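Serine/threonine-protein kinase Tel1 (Chaetomium thermophilum, PDB 6SKY) is an ATM-family serine/threonine kinase that probably senses DNA damage and activates checkpoint signalling by phosphorylating serine or threonine followed by glutamine. Local coordinates at residues 1563-1568 / 1583-1588; 1601-1604 / 1608-1611; 1635-1640 / 2085-2090. All coordinates share one frame; numbering follows the deposited sequence.

The three contacts follow one another along the chain and lie on the same side of its centre, in an alpha-solenoid region away from the nucleotide and magnesium sites. Contacts 1 and 2 have centres about 15 Å apart and touch through Leu1563, whose CD2 is 3.7 Å from Val1602 CG2. Contacts 2 and 3 are closer, about 12 Å between centres, and are joined by a salt bridge from Arg1635 NH1 to Asp1601 OD2 (3.0 Å). Contact 1 joins the successive helices 1557-1569 and 1578-1588 and contact 2 joins a loop to helix 1606-1619 just after it, so both are local. Contact 3 instead brings helix 1627-1644 to helix 2077-2097 of the FAT region, with 444 residues between its two segments.

Contact 1: 1563-1568 / 1583-1588; sequences LEILKD and VALSML
Ile1565 meets helix 1578-1588 with both of its branches: CD1 reaches Ala1584 and Leu1588, and Leu1585 is touched by both CG2 and CD1. The longer branch, through CG1, stands beside the backbone N (chi1 -66°), and chi2 of 170° extends the chain, carrying CD1 out across the gap to 3.6 Å from Ala1584 CB. The same methyl also lies 4.2 Å from Leu1588 CD1, one helical turn beyond Ala1584, so the tip of the isoleucine reaches two residues spaced i and i+4. The other branch, CG2, is placed anti to the backbone N and faces Leu1585, with CG2 3.7 Å from Leu1585 CD1. Here the two side chains run past each other in opposite directions, alongside rather than end to end. Leu1585 starts obliquely from its helix, and only its CD1 end turns in to the isoleucine.

The helix segments are 11.2 Å apart at their axes and run roughly antiparallel, at 143°. Their nearest CA atoms, those of Ile1565 and Ala1584, are still 8.4 Å apart. Side chains therefore bridge the space that the backbones leave. Outside the pair, Leu1566 leans on Val1615 and Val1616 of helix 1606-1619, while Ala1584 rests on Leu1478 of helix 1470-1487. Since every contact across the interface is carbon against carbon among buried residues, the association depends on shape and on exclusion of water.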
loop_
_atom_site.group_PDB
_atom_site.type_symbol
_atom_site.label_atom_id
_atom_site.label_comp_id
_atom_site.label_asym_id
_atom_site.label_seq_id
_atom_site.Cartn_x
_atom_site.Cartn_y
_atom_site.Cartn_z
ATOM N N LEU A 1563 46.836 12.009 -28.590
ATOM C CA LEU A 1563 45.786 11.062 -28.934
ATOM C C LEU A 1563 46.369 9.756 -29.452
ATOM O O LEU A 1563 45.848 8.681 -29.147
ATOM C CB LEU A 1563 44.852 11.681 -29.967
ATOM C CG LEU A 1563 43.407 11.198 -29.927
ATOM C CD1 LEU A 1563 42.764 11.600 -28.610
ATOM C CD2 LEU A 1563 42.641 11.752 -31.112
ATOM N N GLU A 1564 47.458 9.825 -30.223
ATOM C CA GLU A 1564 48.107 8.605 -30.694
ATOM C C GLU A 1564 48.684 7.804 -29.540
ATOM O O GLU A 1564 48.529 6.582 -29.491
ATOM C CB GLU A 1564 49.204 8.943 -31.699
ATOM C CG GLU A 1564 48.708 9.361 -33.069
ATOM C CD GLU A 1564 48.112 8.208 -33.853
ATOM O OE1 GLU A 1564 48.245 7.047 -33.414
ATOM O OE2 GLU A 1564 47.509 8.463 -34.916
ATOM N N ILE A 1565 49.358 8.475 -28.607
ATOM C CA ILE A 1565 49.929 7.787 -27.453
ATOM C C ILE A 1565 48.837 7.127 -26.625
ATOM O O ILE A 1565 48.981 5.984 -26.181
ATOM C CB ILE A 1565 50.753 8.767 -26.604
ATOM C CG1 ILE A 1565 51.972 9.241 -27.379
ATOM C CG2 ILE A 1565 51.173 8.118 -25.316
ATOM C CD1 ILE A 1565 52.682 10.368 -26.711
ATOM N N LEU A 1566 47.729 7.831 -26.403
ATOM C CA LEU A 1566 46.648 7.263 -25.607
ATOM C C LEU A 1566 46.000 6.087 -26.322
ATOM O O LEU A 1566 45.791 5.027 -25.725
ATOM C CB LEU A 1566 45.610 8.335 -25.285
ATOM C CG LEU A 1566 46.054 9.502 -24.409
ATOM C CD1 LEU A 1566 44.892 10.428 -24.189
ATOM C CD2 LEU A 1566 46.606 9.013 -23.094
ATOM N N LYS A 1567 45.675 6.253 -27.603
ATOM C CA LYS A 1567 45.078 5.168 -28.368
ATOM C C LYS A 1567 45.992 3.952 -28.432
ATOM O O LYS A 1567 45.512 2.815 -28.429
ATOM C CB LYS A 1567 44.741 5.672 -29.768
ATOM C CG LYS A 1567 44.233 4.629 -30.731
ATOM C CD LYS A 1567 43.870 5.285 -32.054
ATOM C CE LYS A 1567 43.354 4.272 -33.060
ATOM N NZ LYS A 1567 42.886 4.923 -34.316
ATOM N N ASP A 1568 47.307 4.172 -28.479
ATOM C CA ASP A 1568 48.258 3.069 -28.499
ATOM C C ASP A 1568 48.373 2.403 -27.138
ATOM O O ASP A 1568 48.610 1.195 -27.057
ATOM C CB ASP A 1568 49.619 3.586 -28.955
ATOM C CG ASP A 1568 50.714 2.563 -28.799
ATOM O OD1 ASP A 1568 50.842 1.692 -29.683
ATOM O OD2 ASP A 1568 51.450 2.632 -27.796
ATOM N N VAL A 1583 58.153 9.380 -20.887
ATOM C CA VAL A 1583 58.912 10.549 -21.332
ATOM C C VAL A 1583 58.031 11.471 -22.166
ATOM O O VAL A 1583 57.983 12.688 -21.946
ATOM C CB VAL A 1583 60.160 10.111 -22.117
ATOM C CG1 VAL A 1583 60.789 11.302 -22.812
ATOM C CG2 VAL A 1583 61.155 9.447 -21.193
ATOM N N ALA A 1584 57.323 10.898 -23.141
ATOM C CA ALA A 1584 56.458 11.703 -23.994
ATOM C C ALA A 1584 55.384 12.413 -23.185
ATOM O O ALA A 1584 55.130 13.605 -23.388
ATOM C CB ALA A 1584 55.818 10.827 -25.062
ATOM N N LEU A 1585 54.743 11.698 -22.260
ATOM C CA LEU A 1585 53.677 12.300 -21.475
ATOM C C LEU A 1585 54.203 13.347 -20.510
ATOM O O LEU A 1585 53.526 14.347 -20.265
ATOM C CB LEU A 1585 52.917 11.220 -20.718
ATOM C CG LEU A 1585 51.528 10.881 -21.243
ATOM C CD1 LEU A 1585 51.539 10.763 -22.743
ATOM C CD2 LEU A 1585 51.066 9.592 -20.618
ATOM N N SER A 1586 55.394 13.150 -19.951
ATOM C CA SER A 1586 55.953 14.176 -19.087
ATOM C C SER A 1586 56.393 15.398 -19.872
ATOM O O SER A 1586 56.484 16.485 -19.298
ATOM C CB SER A 1586 57.125 13.623 -18.288
ATOM O OG SER A 1586 57.666 14.629 -17.455
ATOM N N MET A 1587 56.674 15.249 -21.165
ATOM C CA MET A 1587 56.937 16.436 -21.968
ATOM C C MET A 1587 55.649 17.165 -22.326
ATOM O O MET A 1587 55.547 18.381 -22.147
ATOM C CB MET A 1587 57.694 16.073 -23.240
ATOM C CG MET A 1587 57.983 17.282 -24.101
ATOM S SD MET A 1587 58.290 16.867 -25.817
ATOM C CE MET A 1587 58.691 18.481 -26.468
ATOM N N LEU A 1588 54.657 16.437 -22.840
ATOM C CA LEU A 1588 53.418 17.070 -23.282
ATOM C C LEU A 1588 52.621 17.604 -22.101
ATOM O O LEU A 1588 52.275 18.788 -22.051
ATOM C CB LEU A 1588 52.574 16.077 -24.077
ATOM C CG LEU A 1588 53.163 15.521 -25.366
ATOM C CD1 LEU A 1588 52.263 14.438 -25.916
ATOM C CD2 LEU A 1588 53.347 16.630 -26.374
#

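Contact 2: 1601-1604 / 1608-1611; sequences DVIE and DAIK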
loop_
_atom_site.group_PDB
_atom_site.type_symbol
_atom_site.label_atom_id
_atom_site.label_comp_id
_atom_site.label_asym_id
_atom_site.label_seq_id
_atom_site.Cartn_x
_atom_site.Cartn_y
_atom_site.Cartn_z
ATOM N N ASP A 1601 37.943 20.790 -28.830
ATOM C CA ASP A 1601 38.681 19.830 -28.033
ATOM C C ASP A 1601 38.922 18.561 -28.834
ATOM O O ASP A 1601 38.100 18.161 -29.658
ATOM C CB ASP A 1601 37.916 19.512 -26.750
ATOM C CG ASP A 1601 38.777 18.854 -25.708
ATOM O OD1 ASP A 1601 39.424 17.844 -26.026
ATOM O OD2 ASP A 1601 38.809 19.349 -24.567
ATOM N N VAL A 1602 40.069 17.928 -28.584
ATOM C CA VAL A 1602 40.410 16.713 -29.310
ATOM C C VAL A 1602 39.483 15.572 -28.927
ATOM O O VAL A 1602 39.313 14.628 -29.705
ATOM C CB VAL A 1602 41.889 16.350 -29.078
ATOM C CG1 VAL A 1602 42.129 15.914 -27.648
ATOM C CG2 VAL A 1602 42.333 15.282 -30.047
ATOM N N ILE A 1603 38.867 15.638 -27.753
ATOM C CA ILE A 1603 37.812 14.720 -27.349
ATOM C C ILE A 1603 36.589 15.567 -27.040
ATOM O O ILE A 1603 36.566 16.292 -26.038
ATOM C CB ILE A 1603 38.213 13.868 -26.140
ATOM C CG1 ILE A 1603 39.365 12.939 -26.509
ATOM C CG2 ILE A 1603 37.029 13.069 -25.652
ATOM C CD1 ILE A 1603 39.714 11.950 -25.437
ATOM N N GLU A 1604 35.577 15.490 -27.901
ATOM C CA GLU A 1604 34.386 16.316 -27.762
ATOM C C GLU A 1604 33.076 15.547 -27.811
ATOM O O GLU A 1604 32.051 16.100 -27.399
ATOM C CB GLU A 1604 34.361 17.396 -28.850
ATOM C CG GLU A 1604 34.044 16.885 -30.232
ATOM C CD GLU A 1604 34.181 17.957 -31.295
ATOM O OE1 GLU A 1604 35.298 18.488 -31.464
ATOM O OE2 GLU A 1604 33.169 18.271 -31.958
ATOM N N ASP A 1608 33.890 9.338 -28.067
ATOM C CA ASP A 1608 35.326 9.474 -27.860
ATOM C C ASP A 1608 35.671 9.356 -26.388
ATOM O O ASP A 1608 36.654 8.705 -26.022
ATOM C CB ASP A 1608 35.819 10.811 -28.401
ATOM C CG ASP A 1608 35.138 11.201 -29.684
ATOM O OD1 ASP A 1608 34.206 10.483 -30.095
ATOM O OD2 ASP A 1608 35.534 12.222 -30.284
ATOM N N ALA A 1609 34.866 9.974 -25.527
ATOM C CA ALA A 1609 35.147 9.939 -24.101
ATOM C C ALA A 1609 34.934 8.547 -23.533
ATOM O O ALA A 1609 35.738 8.080 -22.725
ATOM C CB ALA A 1609 34.284 10.961 -23.375
ATOM N N ILE A 1610 33.870 7.858 -23.946
ATOM C CA ILE A 1610 33.666 6.494 -23.468
ATOM C C ILE A 1610 34.809 5.598 -23.918
ATOM O O ILE A 1610 35.261 4.719 -23.176
ATOM C CB ILE A 1610 32.304 5.954 -23.937
ATOM C CG1 ILE A 1610 31.169 6.665 -23.211
ATOM C CG2 ILE A 1610 32.199 4.477 -23.664
ATOM C CD1 ILE A 1610 29.820 6.106 -23.528
ATOM N N LYS A 1611 35.314 5.823 -25.130
ATOM C CA LYS A 1611 36.390 4.990 -25.651
ATOM C C LYS A 1611 37.709 5.256 -24.936
ATOM O O LYS A 1611 38.445 4.318 -24.616
ATOM C CB LYS A 1611 36.535 5.225 -27.151
ATOM C CG LYS A 1611 37.699 4.508 -27.775
ATOM C CD LYS A 1611 37.768 4.756 -29.268
ATOM C CE LYS A 1611 38.915 3.971 -29.892
ATOM N NZ LYS A 1611 38.959 4.103 -31.374
#
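Ile1603 presses a single methyl, CG2, against the first turn of helix 1606-1619. CG2 is 3.8 Å from Asp1608 CB, equally near Ala1609 N in the backbone, and 4.1 Å from Ala1609 CB. It can sit there because chi1 of -65° puts CG2 anti to the backbone N and leaves CG1 beside that N. The backbone N of Ile1603 is held in turn by an Asx turn: it donates to Asp1601 OD1 over 2.9 Å with an N-H...O angle of 171°. OD1 receives it on its anti side, 26° out of the carboxylate plane.

The other flank is looser and partly exposed. Asp1608 slides past Ile1603 in the opposite direction, and its OD2 comes only to 4.0 Å from Glu1604 N, near but not bonded. Glu1604 points its CB away from the helix; its OE1 stays 6.4 Å from Asp1608 OD2 and forms a salt bridge with Lys1554, which probably eases the like-charge proximity.

Helix 1627-1644 lies against both segments: Val1602 touches Trp1632, Ala1609 packs on Arg1639, and Ile1610 reaches Ala1643 and Ser1644 near the end of that helix.

Contact 3: 1635-1640 / 2085-2090; sequences RVLGRS and GALAAL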
loop_
_atom_site.group_PDB
_atom_site.type_symbol
_atom_site.label_atom_id
_atom_site.label_comp_id
_atom_site.label_asym_id
_atom_site.label_seq_id
_atom_site.Cartn_x
_atom_site.Cartn_y
_atom_site.Cartn_z
ATOM N N ARG A 1635 37.700 16.476 -17.166
ATOM C CA ARG A 1635 36.643 16.721 -18.136
ATOM C C ARG A 1635 36.338 15.470 -18.951
ATOM O O ARG A 1635 35.173 15.147 -19.198
ATOM C CB ARG A 1635 37.041 17.873 -19.042
ATOM C CG ARG A 1635 35.893 18.595 -19.649
ATOM C CD ARG A 1635 36.356 19.343 -20.856
ATOM N NE ARG A 1635 36.477 20.771 -20.625
ATOM C CZ ARG A 1635 37.005 21.611 -21.504
ATOM N NH1 ARG A 1635 37.467 21.155 -22.656
ATOM N NH2 ARG A 1635 37.078 22.900 -21.231
ATOM N N VAL A 1636 37.373 14.730 -19.345
ATOM C CA VAL A 1636 37.159 13.507 -20.117
ATOM C C VAL A 1636 36.493 12.430 -19.268
ATOM O O VAL A 1636 35.559 11.759 -19.720
ATOM C CB VAL A 1636 38.490 13.021 -20.713
ATOM C CG1 VAL A 1636 38.341 11.643 -21.293
ATOM C CG2 VAL A 1636 38.952 13.976 -21.771
ATOM N N LEU A 1637 36.948 12.244 -18.029
ATOM C CA LEU A 1637 36.329 11.249 -17.159
ATOM C C LEU A 1637 34.892 11.613 -16.823
ATOM O O LEU A 1637 34.028 10.737 -16.732
ATOM C CB LEU A 1637 37.131 11.098 -15.875
ATOM C CG LEU A 1637 38.485 10.416 -15.929
ATOM C CD1 LEU A 1637 39.108 10.479 -14.564
ATOM C CD2 LEU A 1637 38.320 8.993 -16.363
ATOM N N GLY A 1638 34.617 12.899 -16.622
ATOM C CA GLY A 1638 33.265 13.316 -16.323
ATOM C C GLY A 1638 32.333 13.128 -17.495
ATOM O O GLY A 1638 31.189 12.720 -17.321
ATOM N N ARG A 1639 32.808 13.409 -18.705
ATOM C CA ARG A 1639 31.981 13.167 -19.878
ATOM C C ARG A 1639 31.741 11.677 -20.086
ATOM O O ARG A 1639 30.640 11.265 -20.456
ATOM C CB ARG A 1639 32.631 13.792 -21.099
ATOM C CG ARG A 1639 31.734 13.878 -22.286
ATOM C CD ARG A 1639 32.427 14.597 -23.406
ATOM N NE ARG A 1639 32.993 15.861 -22.957
ATOM C CZ ARG A 1639 32.338 17.014 -22.979
ATOM N NH1 ARG A 1639 31.096 17.060 -23.431
ATOM N NH2 ARG A 1639 32.923 18.118 -22.551
ATOM N N SER A 1640 32.746 10.848 -19.815
ATOM C CA SER A 1640 32.560 9.407 -19.929
ATOM C C SER A 1640 31.539 8.885 -18.924
ATOM O O SER A 1640 30.720 8.021 -19.255
ATOM C CB SER A 1640 33.897 8.704 -19.743
ATOM O OG SER A 1640 33.710 7.332 -19.474
ATOM N N GLY A 2085 30.331 11.450 -10.075
ATOM C CA GLY A 2085 29.169 12.262 -10.372
ATOM C C GLY A 2085 29.425 13.745 -10.242
ATOM O O GLY A 2085 28.843 14.541 -10.975
ATOM N N ALA A 2086 30.283 14.141 -9.302
ATOM C CA ALA A 2086 30.725 15.531 -9.242
ATOM C C ALA A 2086 31.449 15.936 -10.519
ATOM O O ALA A 2086 31.245 17.040 -11.033
ATOM C CB ALA A 2086 31.630 15.742 -8.035
ATOM N N LEU A 2087 32.311 15.064 -11.032
ATOM C CA LEU A 2087 32.959 15.335 -12.311
ATOM C C LEU A 2087 31.943 15.507 -13.428
ATOM O O LEU A 2087 32.075 16.408 -14.262
ATOM C CB LEU A 2087 33.930 14.214 -12.661
ATOM C CG LEU A 2087 35.277 14.141 -11.962
ATOM C CD1 LEU A 2087 35.996 12.922 -12.432
ATOM C CD2 LEU A 2087 36.070 15.360 -12.273
ATOM N N ALA A 2088 30.925 14.646 -13.467
ATOM C CA ALA A 2088 29.908 14.746 -14.513
ATOM C C ALA A 2088 29.109 16.042 -14.406
ATOM O O ALA A 2088 28.797 16.678 -15.421
ATOM C CB ALA A 2088 28.982 13.541 -14.449
ATOM N N ALA A 2089 28.775 16.452 -13.184
ATOM C CA ALA A 2089 28.065 17.709 -12.972
ATOM C C ALA A 2089 28.891 18.904 -13.425
ATOM O O ALA A 2089 28.381 19.803 -14.103
ATOM C CB ALA A 2089 27.693 17.847 -11.502
ATOM N N LEU A 2090 30.166 18.948 -13.037
ATOM C CA LEU A 2090 31.025 20.046 -13.466
ATOM C C LEU A 2090 31.195 20.068 -14.976
ATOM O O LEU A 2090 31.288 21.142 -15.574
ATOM C CB LEU A 2090 32.382 19.956 -12.784
ATOM C CG LEU A 2090 32.437 20.235 -11.290
ATOM C CD1 LEU A 2090 33.723 19.721 -10.729
ATOM C CD2 LEU A 2090 32.326 21.696 -11.036
#
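Leu2087 and Gly1638 meet at the centre of this crossing, where a leucine side chain lies over a residue that has none. Leu2087 CB is 3.8 Å from Gly1638 CA, and its side chain sets out toward the helix of the glycine. Its CG is turned beside its own backbone N and anti to the carbonyl carbon (chi1 -77°), and chi2 of 177° extends one branch further. That branch ends in CD1, which lies 4.1 Å from Leu1637 CB, so the leucine touches two successive residues of helix 1627-1644, first at its base and then at its tip. Leu1637 takes part through its CB, the root of a side chain that leaves at an angle to the crossing rather than into it.

Ala2088 occupies the other flank. Its CA and CB are each 3.7 Å from the carbonyl oxygen Gly1638 O, an approach of carbon to backbone with no hydrogen bond implied. The axes come within 7.5 Å and are nearly perpendicular, at 99°, while the CA atoms of Gly1638 and Ala2088 are only 4.1 Å apart. With glycine on one helix and alanine on the other, little side-chain bulk separates the backbones at the crossing point.

Arg1635 and Arg1639 set out from the far face of their helix. Arg1639 NH1 nevertheless forms a salt bridge with Asp2095 of helix 2077-2097, a second tie between the same two helices, and Arg1635 NH2 donates to Pro1595 O. Helix 1627-1644 is backed by helix 1606-1619, through Val1636 on Val1616 and Leu1637 on Trp1617. On the FAT side, Leu2087 also packs on Leu2063 and Thr2066 of helix 2052-2070, and Leu2090 extends to Thr2038 and Ala2042 of helix 2035-2047.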